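Local coordinates for protein fructuronate-tagaturonate epimerase UxaE from Cohnella laeviribosi in complex with 1 glycerol (PDB 6IL9) that probably interconverts fructuronate and tagaturonate by epimerisation, using a zinc ion bound at the mouth of a TIM barrel, at residues A[157-163]-A[176-182]; A[267-273]-A[298-304]. All coordinates share one frame; numbering follows the deposited sequence.

In the fold
Both contacts lie in the closed parallel eight-stranded barrel, with their centres about 10 Å apart. Contact 1 pairs the third and fourth barrel strands, 156-162 and 178-182, and contact 2 pairs the fifth and sixth, 267-271 and 300-302. They follow one another in series along the chain, each closing its own beta-alpha-beta unit, over helix 165-173 in the first and helix 281-293 in the second. Strands 178-182 and 267-271 are neighbours, so the four strands form a continuous half of the barrel wall. Each contact sends one ligand, His161 or Asp273, to the same zinc ion; His343 is the third protein ligand, so the zinc site is assembled from separate parts of the barrel wall.

Contact 1. Residues A[157-163]-A[176-182]; sequences ADGDHLK and FTMLTLD. With ZN (zinc ion), chain C.
Asp182 reaches back across the strand pair to His161, and its side chain can be followed atom by atom. CB rests 3.6 Å from CG of Lys163, the two chains running side by side. With CG swung anti to the backbone N (chi1 -170°), the carboxylate is carried to the histidine: OD2 accepts a hydrogen bond from His161 ND1 at 2.7 Å, while OD1 turns to Ser184. The same OD2 has CE of Lys163 at 3.3 Å, the lysine's ammonium lying beyond salt-bridge range. The imidazole meets this oxygen from above the carboxylate plane, and the two flat groups stand 54° apart. Through its other nitrogen the ring binds zinc, NE2 lying 2.4 Å from the metal, which Asp273 and His343 also bind. Asp182 is thus a second-shell residue that fixes the rotation of a first-shell ligand.

Deeper in the barrel, Thr180 OG1 donates over 2.8 Å to Asp158 OD1, which accepts on its syn lone pair. Lys366 forms salt bridges with Asp158 and Asp160 and a hydrogen bond with the threonine hydroxyl. CG of Met178 packs against the same Asp158 OD1 at 3.5 Å. On the outward face, Leu162 CD1 meets Leu179 CD2 at 3.7 Å, beneath helix 165-173.

The backbones pair in parallel from Ala157, whose carbonyl O takes the N-H groups of both Thr177 and Met178, to Leu162, whose O receives N-H from Asp182. Between Gly159 and Leu162 the register slips by one residue, a beta bulge; the chain turns a corner at His161, whose N is buried without a partner. Joined through helix 165-173, the strands form a beta-alpha-beta unit of the TIM barrel, with a zinc ligand at the C-terminal end of the wall, where barrels of this fold carry their active sites.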
loop_
_atom_site.group_PDB
_atom_site.type_symbol
_atom_site.label_atom_id
_atom_site.label_comp_id
_atom_site.label_asym_id
_atom_site.label_seq_id
_atom_site.Cartn_x
_atom_site.Cartn_y
_atom_site.Cartn_z
ATOM N N ALA A 157 0.528 9.621 0.723
ATOM C CA ALA A 157 1.438 8.919 -0.178
ATOM C C ALA A 157 2.510 8.228 0.650
ATOM O O ALA A 157 3.238 8.892 1.398
ATOM C CB ALA A 157 2.081 9.888 -1.183
ATOM N N ASP A 158 2.614 6.905 0.503
ATOM C CA ASP A 158 3.442 6.042 1.338
ATOM C C ASP A 158 4.593 5.481 0.512
ATOM O O ASP A 158 4.368 4.816 -0.508
ATOM C CB ASP A 158 2.576 4.914 1.917
ATOM C CG ASP A 158 3.349 3.904 2.753
ATOM O OD1 ASP A 158 4.493 4.160 3.195
ATOM O OD2 ASP A 158 2.756 2.826 2.991
ATOM N N GLY A 159 5.818 5.769 0.941
ATOM C CA GLY A 159 6.980 5.085 0.415
ATOM C C GLY A 159 7.107 3.769 1.149
ATOM O O GLY A 159 7.649 3.715 2.254
ATOM N N ASP A 160 6.578 2.711 0.552
ATOM C CA ASP A 160 6.348 1.460 1.251
ATOM C C ASP A 160 7.596 0.591 1.206
ATOM O O ASP A 160 8.296 0.549 0.193
ATOM C CB ASP A 160 5.163 0.737 0.604
ATOM C CG ASP A 160 4.771 -0.525 1.331
ATOM O OD1 ASP A 160 5.046 -0.639 2.545
ATOM O OD2 ASP A 160 4.190 -1.414 0.675
ATOM N N HIS A 161 7.882 -0.088 2.321
ATOM C CA HIS A 161 8.959 -1.079 2.393
ATOM C C HIS A 161 10.308 -0.511 1.965
ATOM O O HIS A 161 11.054 -1.149 1.216
ATOM C CB HIS A 161 8.642 -2.297 1.534
ATOM C CG HIS A 161 7.909 -3.368 2.260
ATOM N ND1 HIS A 161 8.488 -4.107 3.269
ATOM C CD2 HIS A 161 6.650 -3.838 2.116
ATOM C CE1 HIS A 161 7.608 -4.975 3.729
ATOM N NE2 HIS A 161 6.491 -4.843 3.036
ATOM N N LEU A 162 10.628 0.684 2.459
ATOM C CA LEU A 162 11.927 1.286 2.173
ATOM C C LEU A 162 13.011 0.681 3.060
ATOM O O LEU A 162 12.812 0.457 4.258
ATOM C CB LEU A 162 11.881 2.798 2.380
ATOM C CG LEU A 162 10.801 3.621 1.669
ATOM C CD1 LEU A 162 10.869 5.061 2.136
ATOM C CD2 LEU A 162 10.929 3.544 0.160
ATOM N N LYS A 163 14.174 0.426 2.458
ATOM C CA LYS A 163 15.317 -0.188 3.124
ATOM C C LYS A 163 16.594 0.618 2.958
ATOM O O LYS A 163 17.414 0.660 3.876
ATOM C CB LYS A 163 15.562 -1.615 2.575
ATOM C CG LYS A 163 14.435 -2.607 2.834
ATOM C CD LYS A 163 14.754 -3.977 2.226
ATOM C CE LYS A 163 13.473 -4.751 1.893
ATOM N NZ LYS A 163 13.506 -5.385 0.538
ATOM N N PHE A 176 6.488 12.360 -0.643
ATOM C CA PHE A 176 5.766 11.342 0.109
ATOM C C PHE A 176 5.564 11.803 1.544
ATOM O O PHE A 176 6.412 12.492 2.122
ATOM C CB PHE A 176 6.502 10.009 0.051
ATOM C CG PHE A 176 6.288 9.289 -1.247
ATOM C CD1 PHE A 176 7.007 9.652 -2.371
ATOM C CD2 PHE A 176 5.324 8.304 -1.363
ATOM C CE1 PHE A 176 6.795 9.024 -3.594
ATOM C CE2 PHE A 176 5.110 7.653 -2.574
ATOM C CZ PHE A 176 5.833 8.022 -3.698
ATOM N N THR A 177 4.404 11.456 2.100
ATOM C CA THR A 177 3.997 11.931 3.414
ATOM C C THR A 177 4.017 10.830 4.455
ATOM O O THR A 177 3.905 11.120 5.652
ATOM C CB THR A 177 2.596 12.548 3.341
ATOM O OG1 THR A 177 1.686 11.616 2.736
ATOM C CG2 THR A 177 2.637 13.812 2.512
ATOM N N MET A 178 4.163 9.589 4.025
ATOM C CA MET A 178 4.280 8.432 4.889
ATOM C C MET A 178 5.525 7.684 4.453
ATOM O O MET A 178 5.735 7.490 3.254
ATOM C CB MET A 178 3.025 7.554 4.773
ATOM C CG MET A 178 3.051 6.270 5.572
ATOM S SD MET A 178 1.421 5.462 5.633
ATOM C CE MET A 178 1.904 3.992 6.540
ATOM N N LEU A 179 6.378 7.317 5.402
ATOM C CA LEU A 179 7.600 6.582 5.094
ATOM C C LEU A 179 7.608 5.290 5.892
ATOM O O LEU A 179 7.598 5.322 7.125
ATOM C CB LEU A 179 8.848 7.417 5.405
ATOM C CG LEU A 179 9.251 8.481 4.392
ATOM C CD1 LEU A 179 10.734 8.803 4.520
ATOM C CD2 LEU A 179 8.936 8.038 2.988
ATOM N N THR A 180 7.618 4.155 5.192
ATOM C CA THR A 180 7.625 2.840 5.816
ATOM C C THR A 180 9.048 2.303 5.836
ATOM O O THR A 180 9.627 2.050 4.778
ATOM C CB THR A 180 6.713 1.876 5.052
ATOM O OG1 THR A 180 5.365 2.363 5.121
ATOM C CG2 THR A 180 6.783 0.469 5.632
ATOM N N LEU A 181 9.600 2.119 7.028
ATOM C CA LEU A 181 10.963 1.614 7.187
ATOM C C LEU A 181 10.918 0.109 7.410
ATOM O O LEU A 181 10.512 -0.362 8.481
ATOM C CB LEU A 181 11.686 2.302 8.345
ATOM C CG LEU A 181 13.174 1.927 8.439
ATOM C CD1 LEU A 181 13.892 2.434 7.204
ATOM C CD2 LEU A 181 13.803 2.515 9.703
ATOM N N ASP A 182 11.355 -0.639 6.404
ATOM C CA ASP A 182 11.512 -2.081 6.507
ATOM C C ASP A 182 12.772 -2.377 7.308
ATOM O O ASP A 182 13.885 -2.083 6.852
ATOM C CB ASP A 182 11.577 -2.673 5.100
ATOM C CG ASP A 182 11.489 -4.186 5.082
ATOM O OD1 ASP A 182 11.873 -4.834 6.083
ATOM O OD2 ASP A 182 11.025 -4.727 4.049
HETATM ZN ZN ZN C . 4.940 -5.438 4.728
HETATM O O HOH W 1 3.891 -6.649 3.077
#

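Contact 2. Residues A[267-273]-A[298-304]; sequences DFEISID and IFSMAPR. With ZN (zinc ion), chain C.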
loop_
_atom_site.group_PDB
_atom_site.type_symbol
_atom_site.label_atom_id
_atom_site.label_comp_id
_atom_site.label_asym_id
_atom_site.label_seq_id
_atom_site.Cartn_x
_atom_site.Cartn_y
_atom_site.Cartn_z
ATOM N N ASP A 267 4.596 10.871 8.362
ATOM C CA ASP A 267 4.116 9.750 9.160
ATOM C C ASP A 267 5.099 8.605 8.989
ATOM O O ASP A 267 5.266 8.092 7.879
ATOM C CB ASP A 267 2.707 9.346 8.727
ATOM C CG ASP A 267 1.665 10.392 9.077
ATOM O OD1 ASP A 267 1.832 11.113 10.092
ATOM O OD2 ASP A 267 0.674 10.487 8.333
ATOM N N PHE A 268 5.747 8.214 10.084
ATOM C CA PHE A 268 6.851 7.261 10.076
ATOM C C PHE A 268 6.318 5.913 10.535
ATOM O O PHE A 268 5.912 5.771 11.690
ATOM C CB PHE A 268 7.950 7.787 11.001
ATOM C CG PHE A 268 9.207 6.958 11.042
ATOM C CD1 PHE A 268 9.820 6.515 9.883
ATOM C CD2 PHE A 268 9.809 6.683 12.273
ATOM C CE1 PHE A 268 11.007 5.770 9.943
ATOM C CE2 PHE A 268 10.996 5.946 12.344
ATOM C CZ PHE A 268 11.592 5.489 11.175
ATOM N N GLU A 269 6.294 4.925 9.632
ATOM C CA GLU A 269 5.857 3.576 9.971
ATOM C C GLU A 269 7.072 2.679 10.126
ATOM O O GLU A 269 7.968 2.696 9.279
ATOM C CB GLU A 269 4.927 2.990 8.900
ATOM C CG GLU A 269 4.697 1.497 9.117
ATOM C CD GLU A 269 3.533 0.935 8.329
ATOM O OE1 GLU A 269 3.791 0.176 7.373
ATOM O OE2 GLU A 269 2.364 1.226 8.674
ATOM N N ILE A 270 7.112 1.911 11.207
ATOM C CA ILE A 270 8.173 0.936 11.419
ATOM C C ILE A 270 7.617 -0.433 11.057
ATOM O O ILE A 270 6.599 -0.867 11.606
ATOM C CB ILE A 270 8.695 0.979 12.860
ATOM C CG1 ILE A 270 9.411 2.314 13.086
ATOM C CG2 ILE A 270 9.644 -0.191 13.100
ATOM C CD1 ILE A 270 9.448 2.741 14.519
ATOM N N SER A 271 8.280 -1.112 10.128
ATOM C CA SER A 271 7.790 -2.379 9.599
ATOM C C SER A 271 8.753 -3.488 9.990
ATOM O O SER A 271 9.951 -3.420 9.690
ATOM C CB SER A 271 7.605 -2.293 8.083
ATOM O OG SER A 271 7.741 -3.558 7.458
ATOM N N ILE A 272 8.232 -4.491 10.690
ATOM C CA ILE A 272 8.987 -5.702 10.977
ATOM C C ILE A 272 8.083 -6.894 10.677
ATOM O O ILE A 272 8.169 -7.932 11.339
ATOM C CB ILE A 272 9.501 -5.717 12.431
ATOM C CG1 ILE A 272 8.357 -5.478 13.419
ATOM C CG2 ILE A 272 10.594 -4.666 12.631
ATOM C CD1 ILE A 272 8.787 -5.452 14.848
ATOM N N ASP A 273 7.216 -6.750 9.666
ATOM C CA ASP A 273 6.215 -7.769 9.370
ATOM C C ASP A 273 6.718 -8.846 8.421
ATOM O O ASP A 273 6.062 -9.885 8.293
ATOM C CB ASP A 273 4.952 -7.134 8.783
ATOM C CG ASP A 273 5.195 -6.493 7.447
ATOM O OD1 ASP A 273 5.727 -5.359 7.418
ATOM O OD2 ASP A 273 4.850 -7.124 6.428
ATOM N N ILE A 298 6.510 8.034 16.149
ATOM C CA ILE A 298 6.048 6.867 15.401
ATOM C C ILE A 298 4.599 7.085 14.989
ATOM O O ILE A 298 3.757 7.409 15.832
ATOM C CB ILE A 298 6.182 5.593 16.253
ATOM C CG1 ILE A 298 7.619 5.469 16.790
ATOM C CG2 ILE A 298 5.741 4.367 15.466
ATOM C CD1 ILE A 298 7.804 4.343 17.808
ATOM N N PHE A 299 4.298 6.877 13.697
ATOM C CA PHE A 299 2.916 6.860 13.221
ATOM C C PHE A 299 2.299 5.489 13.447
ATOM O O PHE A 299 1.189 5.373 13.988
ATOM C CB PHE A 299 2.884 7.254 11.732
ATOM C CG PHE A 299 1.591 6.939 11.004
ATOM C CD1 PHE A 299 0.529 7.838 11.012
ATOM C CD2 PHE A 299 1.478 5.780 10.237
ATOM C CE1 PHE A 299 -0.643 7.562 10.290
ATOM C CE2 PHE A 299 0.315 5.493 9.541
ATOM C CZ PHE A 299 -0.745 6.385 9.562
ATOM N N SER A 300 3.031 4.434 13.089
ATOM C CA SER A 300 2.486 3.090 13.191
ATOM C C SER A 300 3.615 2.084 13.322
ATOM O O SER A 300 4.771 2.361 12.983
ATOM C CB SER A 300 1.606 2.761 11.976
ATOM O OG SER A 300 2.406 2.744 10.808
ATOM N N MET A 301 3.259 0.914 13.846
ATOM C CA MET A 301 4.152 -0.229 13.974
ATOM C C MET A 301 3.484 -1.409 13.293
ATOM O O MET A 301 2.311 -1.687 13.553
ATOM C CB MET A 301 4.415 -0.558 15.445
ATOM C CG MET A 301 5.317 -1.748 15.667
ATOM S SD MET A 301 7.023 -1.203 15.870
ATOM C CE MET A 301 6.808 -0.045 17.285
ATOM N N ALA A 302 4.221 -2.088 12.419
ATOM C CA ALA A 302 3.678 -3.253 11.723
ATOM C C ALA A 302 4.394 -4.486 12.237
ATOM O O ALA A 302 5.484 -4.814 11.750
ATOM C CB ALA A 302 3.852 -3.126 10.206
ATOM N N PRO A 303 3.861 -5.175 13.238
ATOM C CA PRO A 303 4.509 -6.398 13.713
ATOM C C PRO A 303 4.198 -7.559 12.780
ATOM O O PRO A 303 3.375 -7.464 11.873
ATOM C CB PRO A 303 3.903 -6.612 15.097
ATOM C CG PRO A 303 2.542 -5.981 14.997
ATOM C CD PRO A 303 2.643 -4.859 14.010
ATOM N N ARG A 304 4.922 -8.653 12.987
ATOM C CA ARG A 304 4.554 -9.928 12.383
ATOM C C ARG A 304 3.663 -10.648 13.385
ATOM O O ARG A 304 4.108 -11.017 14.476
ATOM C CB ARG A 304 5.770 -10.776 12.030
ATOM C CG ARG A 304 5.360 -12.234 11.803
ATOM C CD ARG A 304 6.055 -12.858 10.629
ATOM N NE ARG A 304 5.985 -14.314 10.696
ATOM C CZ ARG A 304 5.151 -15.044 9.970
ATOM N NH1 ARG A 304 4.322 -14.445 9.124
ATOM N NH2 ARG A 304 5.138 -16.366 10.085
HETATM ZN ZN ZN C . 4.940 -5.438 4.728
HETATM O O HOH W 1 3.891 -6.649 3.077
#
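Asp267 sets its CB over one face of the Phe299 ring, 3.9 Å from the ring centroid, a CH-pi contact, and the carboxylate plane lies only 19° from that of the ring. CG of Asp267 comes within 3.4 Å of the ring's CD1. The carboxylate oxygens are held by the backbone N-H groups of Phe87 and Gly88, so this flat group is pinned while the phenyl packs against it. Met178 and Lys339, on flanking barrel strands, also touch the Phe299 side chain.

Next along the strands, inside the barrel, Ser300 OG donates at 2.6 Å to Glu269 OE2, which accepts on its anti lone pair. An extended glutamate chain, with CG anti to the backbone N (chi1 169°), brings the carboxylate alongside that hydroxyl. OE2 is gripped a second time by Ser341, and OE1 forms a salt bridge with Lys366 and a hydrogen bond with NE2 of His343. His343 binds zinc, which places Glu269 in the second shell, consistent with a part in orienting that ligand.

The opposite face is apolar: Ile270 places CD1 4.0 Å from Ile298 CG1 and CG2 3.9 Å from Met301 SD, with helix 281-293 packed beyond. The main chains bond in parallel fashion, Phe299 N to Phe268 O, Ile270 N to Ser300 O, Ala302 N to Ile270 O and Ile272 N to Ala302 O.

Further along the chain, Asp273 turns its carboxylate to the metal, OD2 binding zinc at 2.4 Å. Its other oxygen, OD1, accepts from Ser271 OG at 2.7 Å, a bond that limits rotation of the ligand. Strand 267-271, helix 281-293 and strand 300-302 thus make a beta-alpha-beta unit, polar toward the barrel interior and apolar toward its helix, whose Asp273 contributes to what is probably the catalytic metal site.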